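Long-range contact in sugar-binding transport ATP-binding protein (Pyrococcus horikoshii, PDB 1V43), which probably binds and hydrolyses ATP to power sugar uptake, as the nucleotide-binding subunit of an ABC transporter: residues M9-F21 / M56-F70. Numbering follows the deposited sequence.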
ATOM      1  N   MET A   9       1.260 -33.798  -7.929  1.00 36.52           N
ATOM      2  CA  MET A   9       0.191 -32.806  -8.044  1.00 36.87           C
ATOM      3  C   MET A   9      -1.029 -33.465  -7.390  1.00 38.77           C
ATOM      4  O   MET A   9      -1.641 -34.370  -7.954  1.00 33.58           O
ATOM      5  CB  MET A   9      -0.094 -32.451  -9.513  1.00 31.63           C
ATOM      6  CG  MET A   9       1.087 -31.763 -10.218  1.00 37.20           C
ATOM      7  SD  MET A   9       0.753 -31.120 -11.898  1.00 47.39           S
ATOM      8  CE  MET A   9       1.112 -32.584 -12.902  1.00 43.64           C
ATOM      9  N   VAL A  10      -1.355 -33.016  -6.180  1.00 36.92           N
ATOM     10  CA  VAL A  10      -2.461 -33.581  -5.418  1.00 29.82           C
ATOM     11  C   VAL A  10      -3.702 -32.688  -5.264  1.00 30.06           C
ATOM     12  O   VAL A  10      -3.655 -31.597  -4.675  1.00 24.75           O
ATOM     13  CB  VAL A  10      -1.962 -34.002  -4.012  1.00 31.48           C
ATOM     14  CG1 VAL A  10      -3.100 -34.549  -3.184  1.00 31.36           C
ATOM     15  CG2 VAL A  10      -0.857 -35.033  -4.152  1.00 31.54           C
ATOM     16  N   GLU A  11      -4.820 -33.163  -5.795  1.00 25.20           N
ATOM     17  CA  GLU A  11      -6.063 -32.422  -5.686  1.00 21.95           C
ATOM     18  C   GLU A  11      -6.554 -32.506  -4.246  1.00 22.42           C
ATOM     19  O   GLU A  11      -6.490 -33.568  -3.633  1.00 23.14           O
ATOM     20  CB  GLU A  11      -7.127 -33.007  -6.616  1.00 22.58           C
ATOM     21  CG  GLU A  11      -8.484 -32.396  -6.395  1.00 22.71           C
ATOM     22  CD  GLU A  11      -9.490 -32.865  -7.420  1.00 29.83           C
ATOM     23  OE1 GLU A  11      -9.274 -32.571  -8.613  1.00 26.53           O
ATOM     24  OE2 GLU A  11     -10.484 -33.526  -7.031  1.00 22.03           O
ATOM     25  N   VAL A  12      -7.037 -31.384  -3.711  1.00 22.32           N
ATOM     26  CA  VAL A  12      -7.545 -31.328  -2.347  1.00 23.74           C
ATOM     27  C   VAL A  12      -9.026 -30.949  -2.320  1.00 23.49           C
ATOM     28  O   VAL A  12      -9.434 -29.931  -2.896  1.00 22.95           O
ATOM     29  CB  VAL A  12      -6.759 -30.297  -1.497  1.00 24.35           C
ATOM     30  CG1 VAL A  12      -7.371 -30.194  -0.105  1.00 20.93           C
ATOM     31  CG2 VAL A  12      -5.317 -30.729  -1.379  1.00 22.80           C
ATOM     32  N   LYS A  13      -9.827 -31.773  -1.653  1.00 24.62           N
ATOM     33  CA  LYS A  13     -11.269 -31.520  -1.544  1.00 24.56           C
ATOM     34  C   LYS A  13     -11.674 -31.246  -0.112  1.00 28.61           C
ATOM     35  O   LYS A  13     -11.330 -32.005   0.792  1.00 26.44           O
ATOM     36  CB  LYS A  13     -12.091 -32.728  -1.991  1.00 24.41           C
ATOM     37  CG  LYS A  13     -12.019 -33.151  -3.435  1.00 26.90           C
ATOM     38  CD  LYS A  13     -12.888 -34.395  -3.582  1.00 34.01           C
ATOM     39  CE  LYS A  13     -12.697 -35.101  -4.907  1.00 21.01           C
ATOM     40  NZ  LYS A  13     -11.304 -35.564  -5.054  1.00 27.79           N
ATOM     41  N   LEU A  14     -12.408 -30.165   0.098  1.00 25.23           N
ATOM     42  CA  LEU A  14     -12.911 -29.867   1.429  1.00 27.58           C
ATOM     43  C   LEU A  14     -14.427 -30.064   1.263  1.00 27.05           C
ATOM     44  O   LEU A  14     -15.048 -29.393   0.445  1.00 25.71           O
ATOM     45  CB  LEU A  14     -12.568 -28.424   1.823  1.00 25.73           C
ATOM     46  CG  LEU A  14     -11.095 -27.967   1.745  1.00 22.82           C
ATOM     47  CD1 LEU A  14     -11.007 -26.520   2.260  1.00 21.97           C
ATOM     48  CD2 LEU A  14     -10.193 -28.868   2.582  1.00 14.53           C
ATOM     49  N   GLU A  15     -15.016 -30.993   2.014  1.00 28.05           N
ATOM     50  CA  GLU A  15     -16.456 -31.265   1.874  1.00 32.77           C
ATOM     51  C   GLU A  15     -17.264 -30.877   3.070  1.00 32.11           C
ATOM     52  O   GLU A  15     -17.033 -31.390   4.164  1.00 33.92           O
ATOM     53  CB  GLU A  15     -16.748 -32.745   1.652  1.00 39.21           C
ATOM     54  CG  GLU A  15     -16.077 -33.414   0.497  1.00 41.87           C
ATOM     55  CD  GLU A  15     -16.813 -34.690   0.103  1.00 46.90           C
ATOM     56  OE1 GLU A  15     -17.292 -35.429   1.000  1.00 39.45           O
ATOM     57  OE2 GLU A  15     -16.906 -34.949  -1.107  1.00 41.77           O
ATOM     58  N   ASN A  16     -18.234 -29.996   2.852  1.00 40.77           N
ATOM     59  CA  ASN A  16     -19.115 -29.534   3.917  1.00 36.31           C
ATOM     60  C   ASN A  16     -18.339 -29.362   5.204  1.00 35.82           C
ATOM     61  O   ASN A  16     -18.762 -29.828   6.262  1.00 40.31           O
ATOM     62  CB  ASN A  16     -20.256 -30.536   4.128  1.00 46.39           C
ATOM     63  CG  ASN A  16     -21.329 -30.006   5.069  1.00 58.17           C
ATOM     64  OD1 ASN A  16     -21.126 -29.899   6.289  1.00 57.57           O
ATOM     65  ND2 ASN A  16     -22.476 -29.655   4.503  1.00 54.72           N
ATOM     66  N   LEU A  17     -17.190 -28.701   5.104  1.00 38.46           N
ATOM     67  CA  LEU A  17     -16.327 -28.460   6.255  1.00 33.64           C
ATOM     68  C   LEU A  17     -16.888 -27.359   7.135  1.00 31.79           C
ATOM     69  O   LEU A  17     -17.134 -26.239   6.674  1.00 30.28           O
ATOM     70  CB  LEU A  17     -14.924 -28.026   5.809  1.00 32.61           C
ATOM     71  CG  LEU A  17     -13.674 -28.885   5.992  1.00 37.97           C
ATOM     72  CD1 LEU A  17     -12.461 -27.950   6.058  1.00 27.45           C
ATOM     73  CD2 LEU A  17     -13.759 -29.724   7.248  1.00 23.19           C
ATOM     74  N   THR A  18     -17.066 -27.677   8.408  1.00 26.22           N
ATOM     75  CA  THR A  18     -17.561 -26.712   9.369  1.00 27.74           C
ATOM     76  C   THR A  18     -16.703 -26.809  10.621  1.00 32.47           C
ATOM     77  O   THR A  18     -16.215 -27.884  10.978  1.00 30.51           O
ATOM     78  CB  THR A  18     -19.029 -27.001   9.772  1.00 36.35           C
ATOM     79  OG1 THR A  18     -19.904 -26.741   8.666  1.00 29.33           O
ATOM     80  CG2 THR A  18     -19.427 -26.143  10.954  1.00 31.67           C
ATOM     81  N   LYS A  19     -16.524 -25.678  11.286  1.00 32.22           N
ATOM     82  CA  LYS A  19     -15.758 -25.639  12.517  1.00 36.91           C
ATOM     83  C   LYS A  19     -16.383 -24.626  13.467  1.00 39.20           C
ATOM     84  O   LYS A  19     -16.343 -23.433  13.203  1.00 40.86           O
ATOM     85  CB  LYS A  19     -14.304 -25.239  12.234  1.00 35.47           C
ATOM     86  CG  LYS A  19     -13.445 -25.118  13.477  1.00 35.18           C
ATOM     87  CD  LYS A  19     -13.372 -26.435  14.223  1.00 34.24           C
ATOM     88  CE  LYS A  19     -12.409 -26.345  15.383  1.00 44.27           C
ATOM     89  NZ  LYS A  19     -12.045 -27.696  15.869  1.00 43.84           N
ATOM     90  N   ARG A  20     -16.970 -25.089  14.564  1.00 47.52           N
ATOM     91  CA  ARG A  20     -17.545 -24.145  15.522  1.00 55.95           C
ATOM     92  C   ARG A  20     -16.896 -24.245  16.893  1.00 57.11           C
ATOM     93  O   ARG A  20     -16.893 -25.304  17.509  1.00 63.87           O
ATOM     94  CB  ARG A  20     -19.062 -24.332  15.662  1.00 53.89           C
ATOM     95  CG  ARG A  20     -19.520 -25.758  15.851  1.00 57.94           C
ATOM     96  CD  ARG A  20     -21.001 -25.804  16.193  1.00 63.17           C
ATOM     97  NE  ARG A  20     -21.590 -27.096  15.848  1.00 64.46           N
ATOM     98  CZ  ARG A  20     -21.972 -27.434  14.619  1.00 69.10           C
ATOM     99  NH1 ARG A  20     -21.832 -26.574  13.617  1.00 63.62           N
ATOM    100  NH2 ARG A  20     -22.485 -28.636  14.385  1.00 72.04           N
ATOM    101  N   PHE A  21     -16.330 -23.139  17.356  1.00 60.63           N
ATOM    102  CA  PHE A  21     -15.705 -23.106  18.670  1.00 68.49           C
ATOM    103  C   PHE A  21     -16.801 -22.760  19.666  1.00 72.47           C
ATOM    104  O   PHE A  21     -17.011 -21.590  19.995  1.00 77.67           O
ATOM    105  CB  PHE A  21     -14.603 -22.048  18.723  1.00 67.41           C
ATOM    106  CG  PHE A  21     -13.443 -22.333  17.810  1.00 73.13           C
ATOM    107  CD1 PHE A  21     -13.576 -22.208  16.431  1.00 73.38           C
ATOM    108  CD2 PHE A  21     -12.221 -22.742  18.329  1.00 72.52           C
ATOM    109  CE1 PHE A  21     -12.509 -22.486  15.583  1.00 71.91           C
ATOM    110  CE2 PHE A  21     -11.148 -23.023  17.490  1.00 72.92           C
ATOM    111  CZ  PHE A  21     -11.293 -22.894  16.113  1.00 74.01           C
ATOM    112  N   MET A  56      -7.166 -26.769   9.703  1.00 27.18           N
ATOM    113  CA  MET A  56      -7.869 -28.037   9.561  1.00 26.28           C
ATOM    114  C   MET A  56      -7.194 -28.831   8.432  1.00 28.76           C
ATOM    115  O   MET A  56      -7.034 -30.050   8.522  1.00 25.23           O
ATOM    116  CB  MET A  56      -9.350 -27.825   9.222  1.00 23.55           C
ATOM    117  CG  MET A  56     -10.202 -27.309  10.380  1.00 30.22           C
ATOM    118  SD  MET A  56     -11.981 -27.320  10.016  1.00 35.99           S
ATOM    119  CE  MET A  56     -12.158 -25.795   9.062  1.00 32.63           C
ATOM    120  N   ILE A  57      -6.807 -28.143   7.362  1.00 23.93           N
ATOM    121  CA  ILE A  57      -6.127 -28.825   6.255  1.00 28.53           C
ATOM    122  C   ILE A  57      -4.820 -29.440   6.770  1.00 27.10           C
ATOM    123  O   ILE A  57      -4.473 -30.561   6.408  1.00 22.18           O
ATOM    124  CB  ILE A  57      -5.810 -27.853   5.084  1.00 27.47           C
ATOM    125  CG1 ILE A  57      -7.113 -27.388   4.423  1.00 27.15           C
ATOM    126  CG2 ILE A  57      -4.911 -28.538   4.069  1.00 28.24           C
ATOM    127  CD1 ILE A  57      -6.914 -26.450   3.237  1.00 25.80           C
ATOM    128  N   ALA A  58      -4.114 -28.706   7.633  1.00 26.01           N
ATOM    129  CA  ALA A  58      -2.853 -29.182   8.200  1.00 27.41           C
ATOM    130  C   ALA A  58      -3.077 -30.296   9.224  1.00 28.38           C
ATOM    131  O   ALA A  58      -2.193 -31.112   9.463  1.00 26.96           O
ATOM    132  CB  ALA A  58      -2.103 -28.019   8.853  1.00 20.32           C
ATOM    133  N   GLY A  59      -4.262 -30.331   9.827  1.00 25.23           N
ATOM    134  CA  GLY A  59      -4.537 -31.353  10.813  1.00 25.44           C
ATOM    135  C   GLY A  59      -4.226 -30.887  12.226  1.00 30.56           C
ATOM    136  O   GLY A  59      -4.257 -31.672  13.173  1.00 29.86           O
ATOM    137  N   LEU A  60      -3.908 -29.606  12.367  1.00 31.61           N
ATOM    138  CA  LEU A  60      -3.624 -29.042  13.678  1.00 33.17           C
ATOM    139  C   LEU A  60      -4.970 -28.842  14.373  1.00 39.03           C
ATOM    140  O   LEU A  60      -5.050 -28.680  15.585  1.00 34.01           O
ATOM    141  CB  LEU A  60      -2.909 -27.705  13.519  1.00 37.00           C
ATOM    142  CG  LEU A  60      -1.566 -27.830  12.808  1.00 36.64           C
ATOM    143  CD1 LEU A  60      -0.970 -26.454  12.586  1.00 42.91           C
ATOM    144  CD2 LEU A  60      -0.645 -28.697  13.644  1.00 33.04           C
ATOM    145  N   GLU A  61      -6.032 -28.871  13.575  1.00 42.91           N
ATOM    146  CA  GLU A  61      -7.381 -28.698  14.085  1.00 44.75           C
ATOM    147  C   GLU A  61      -8.273 -29.694  13.363  1.00 42.31           C
ATOM    148  O   GLU A  61      -8.042 -29.989  12.187  1.00 35.23           O
ATOM    149  CB  GLU A  61      -7.852 -27.265  13.809  1.00 48.99           C
ATOM    150  CG  GLU A  61      -8.875 -26.753  14.789  1.00 58.77           C
ATOM    151  CD  GLU A  61      -8.587 -25.329  15.222  1.00 64.35           C
ATOM    152  OE1 GLU A  61      -8.889 -24.992  16.387  1.00 71.96           O
ATOM    153  OE2 GLU A  61      -8.065 -24.546  14.404  1.00 63.35           O
ATOM    154  N   GLU A  62      -9.271 -30.225  14.070  1.00 34.26           N
ATOM    155  CA  GLU A  62     -10.209 -31.170  13.476  1.00 33.79           C
ATOM    156  C   GLU A  62     -11.501 -30.422  13.162  1.00 31.98           C
ATOM    157  O   GLU A  62     -11.844 -29.449  13.838  1.00 33.87           O
ATOM    158  CB  GLU A  62     -10.509 -32.328  14.448  1.00 33.71           C
ATOM    159  CG  GLU A  62      -9.314 -33.253  14.723  1.00 39.89           C
ATOM    160  CD  GLU A  62      -9.021 -34.200  13.570  1.00 34.95           C
ATOM    161  OE1 GLU A  62      -9.205 -33.803  12.402  1.00 35.71           O
ATOM    162  OE2 GLU A  62      -8.598 -35.340  13.830  1.00 26.10           O
ATOM    163  N   PRO A  63     -12.227 -30.854  12.123  1.00 31.37           N
ATOM    164  CA  PRO A  63     -13.486 -30.210  11.746  1.00 36.51           C
ATOM    165  C   PRO A  63     -14.577 -30.678  12.716  1.00 39.58           C
ATOM    166  O   PRO A  63     -14.427 -31.702  13.387  1.00 33.76           O
ATOM    167  CB  PRO A  63     -13.763 -30.750  10.345  1.00 27.86           C
ATOM    168  CG  PRO A  63     -12.495 -31.392   9.927  1.00 39.24           C
ATOM    169  CD  PRO A  63     -11.902 -31.926  11.176  1.00 30.66           C
ATOM    170  N   THR A  64     -15.668 -29.923  12.764  1.00 40.08           N
ATOM    171  CA  THR A  64     -16.807 -30.240  13.612  1.00 39.65           C
ATOM    172  C   THR A  64     -17.727 -31.086  12.748  1.00 41.69           C
ATOM    173  O   THR A  64     -18.525 -31.882  13.232  1.00 51.57           O
ATOM    174  CB  THR A  64     -17.524 -28.952  14.051  1.00 41.58           C
ATOM    175  OG1 THR A  64     -16.678 -28.214  14.950  1.00 37.58           O
ATOM    176  CG2 THR A  64     -18.838 -29.278  14.736  1.00 42.99           C
ATOM    177  N   GLU A  65     -17.578 -30.915  11.447  1.00 35.42           N
ATOM    178  CA  GLU A  65     -18.362 -31.640  10.481  1.00 34.75           C
ATOM    179  C   GLU A  65     -17.611 -31.559   9.160  1.00 32.85           C
ATOM    180  O   GLU A  65     -16.817 -30.644   8.943  1.00 31.94           O
ATOM    181  CB  GLU A  65     -19.741 -30.991  10.345  1.00 41.08           C
ATOM    182  CG  GLU A  65     -20.785 -31.849   9.642  1.00 54.22           C
ATOM    183  CD  GLU A  65     -22.159 -31.195   9.624  1.00 64.68           C
ATOM    184  OE1 GLU A  65     -22.548 -30.593  10.656  1.00 66.31           O
ATOM    185  OE2 GLU A  65     -22.851 -31.294   8.586  1.00 58.62           O
ATOM    186  N   GLY A  66     -17.848 -32.522   8.283  1.00 31.28           N
ATOM    187  CA  GLY A  66     -17.192 -32.497   6.993  1.00 28.14           C
ATOM    188  C   GLY A  66     -16.005 -33.425   6.844  1.00 33.03           C
ATOM    189  O   GLY A  66     -15.573 -34.096   7.786  1.00 32.43           O
ATOM    190  N   ARG A  67     -15.449 -33.414   5.642  1.00 29.92           N
ATOM    191  CA  ARG A  67     -14.347 -34.287   5.295  1.00 29.94           C
ATOM    192  C   ARG A  67     -13.299 -33.541   4.467  1.00 32.77           C
ATOM    193  O   ARG A  67     -13.627 -32.593   3.749  1.00 31.60           O
ATOM    194  CB  ARG A  67     -14.933 -35.424   4.476  1.00 33.29           C
ATOM    195  CG  ARG A  67     -14.253 -36.742   4.565  1.00 38.88           C
ATOM    196  CD  ARG A  67     -15.059 -37.740   3.750  1.00 41.85           C
ATOM    197  NE  ARG A  67     -16.357 -38.003   4.358  1.00 44.01           N
ATOM    198  CZ  ARG A  67     -16.524 -38.791   5.414  1.00 47.88           C
ATOM    199  NH1 ARG A  67     -15.475 -39.379   5.963  1.00 49.43           N
ATOM    200  NH2 ARG A  67     -17.733 -38.995   5.922  1.00 50.75           N
ATOM    201  N   ILE A  68     -12.047 -33.976   4.570  1.00 29.69           N
ATOM    202  CA  ILE A  68     -10.941 -33.389   3.810  1.00 28.22           C
ATOM    203  C   ILE A  68     -10.229 -34.517   3.066  1.00 28.67           C
ATOM    204  O   ILE A  68      -9.737 -35.462   3.689  1.00 27.50           O
ATOM    205  CB  ILE A  68      -9.905 -32.704   4.740  1.00 25.52           C
ATOM    206  CG1 ILE A  68     -10.558 -31.559   5.515  1.00 23.26           C
ATOM    207  CG2 ILE A  68      -8.737 -32.197   3.922  1.00 29.35           C
ATOM    208  CD1 ILE A  68      -9.670 -31.005   6.643  1.00 20.19           C
ATOM    209  N   TYR A  69     -10.183 -34.435   1.740  1.00 24.77           N
ATOM    210  CA  TYR A  69      -9.502 -35.456   0.952  1.00 22.60           C
ATOM    211  C   TYR A  69      -8.232 -34.894   0.302  1.00 23.29           C
ATOM    212  O   TYR A  69      -8.167 -33.713  -0.011  1.00 25.02           O
ATOM    213  CB  TYR A  69     -10.391 -35.986  -0.185  1.00 24.01           C
ATOM    214  CG  TYR A  69     -11.581 -36.843   0.192  1.00 25.35           C
ATOM    215  CD1 TYR A  69     -12.861 -36.289   0.305  1.00 28.66           C
ATOM    216  CD2 TYR A  69     -11.440 -38.218   0.378  1.00 21.60           C
ATOM    217  CE1 TYR A  69     -13.964 -37.077   0.587  1.00 28.17           C
ATOM    218  CE2 TYR A  69     -12.540 -39.023   0.664  1.00 33.18           C
ATOM    219  CZ  TYR A  69     -13.797 -38.447   0.764  1.00 31.48           C
ATOM    220  OH  TYR A  69     -14.884 -39.244   1.039  1.00 40.67           O
ATOM    221  N   PHE A  70      -7.226 -35.752   0.152  1.00 24.11           N
ATOM    222  CA  PHE A  70      -5.971 -35.448  -0.549  1.00 26.57           C
ATOM    223  C   PHE A  70      -6.015 -36.597  -1.537  1.00 28.56           C
ATOM    224  O   PHE A  70      -5.914 -37.745  -1.128  1.00 25.85           O
ATOM    225  CB  PHE A  70      -4.735 -35.619   0.342  1.00 21.91           C
ATOM    226  CG  PHE A  70      -4.450 -34.442   1.232  1.00 22.31           C
ATOM    227  CD1 PHE A  70      -3.260 -34.388   1.960  1.00 19.01           C
ATOM    228  CD2 PHE A  70      -5.373 -33.392   1.360  1.00 19.22           C
ATOM    229  CE1 PHE A  70      -2.990 -33.314   2.802  1.00 17.34           C
ATOM    230  CE2 PHE A  70      -5.114 -32.312   2.201  1.00 16.82           C
ATOM    231  CZ  PHE A  70      -3.920 -32.270   2.923  1.00 17.15           C
TER
HETATM  232  O   HOH W   1     -18.527 -35.950   3.689  1.00 31.04           O
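Lys13 and Tyr69, then Glu15 and Arg67, form hydrogen-bonded pairs of an antiparallel ladder between 12-15 and 65-70, a worked example of pairing carried past an irregularity. The bond from Glu15 N to Arg67 O, 2.7 Å long, is nearly straight at 173°. Beyond Asn16 the register slips by one residue; pairing resumes where Thr18 N bonds to Glu65 O, and a classic beta bulge sets Thr64 and Glu65 opposite Thr18. Gly66 lies against the corner, where a CB would clash with Asn16 O.

Further polar contacts involve side chains. Lys19 starts with CG trans to its own amide nitrogen (chi1 178°) and bends at chi2, bringing NZ 2.7 Å from Glu62 O, nearly in line with that carbonyl. With an alanine here, Glu62 O would probably lose this donor, and the Glu61 carboxylate, still paired with Arg55, a second positive charge nearby. Arg20 N donates to Thr64 OG1 over 3.2 Å. On the Tyr69 side of the sheet, a water joins Glu15 OE1 to Arg67 NE, and Asp74 forms a salt bridge with Arg67.

Apolar contacts gather away from Tyr69 and Arg67. At the bulge Leu17 spreads its methyls: CD1 meets Met56 CE tip to tip, whereas CD2 presses unusually tightly on Pro63 CB at 3.3 Å. On the other face Leu14 CD2 touches both Ile68 CG2 and, at 3.9 Å, Ile57 CG1, and Val12 lies alongside Phe70.

This face packs on helix 50-58, which starts within the P-loop (Walker A); Phe21 belongs to the ATP site, and Lys19 touches its Thr52. Strand 12-21 is flanked by 24-34 and 65-70 in the antiparallel sheet of the ABC ATPase domain, with Val12 and Phe70 reaching strand 162-166 of the mixed sheet.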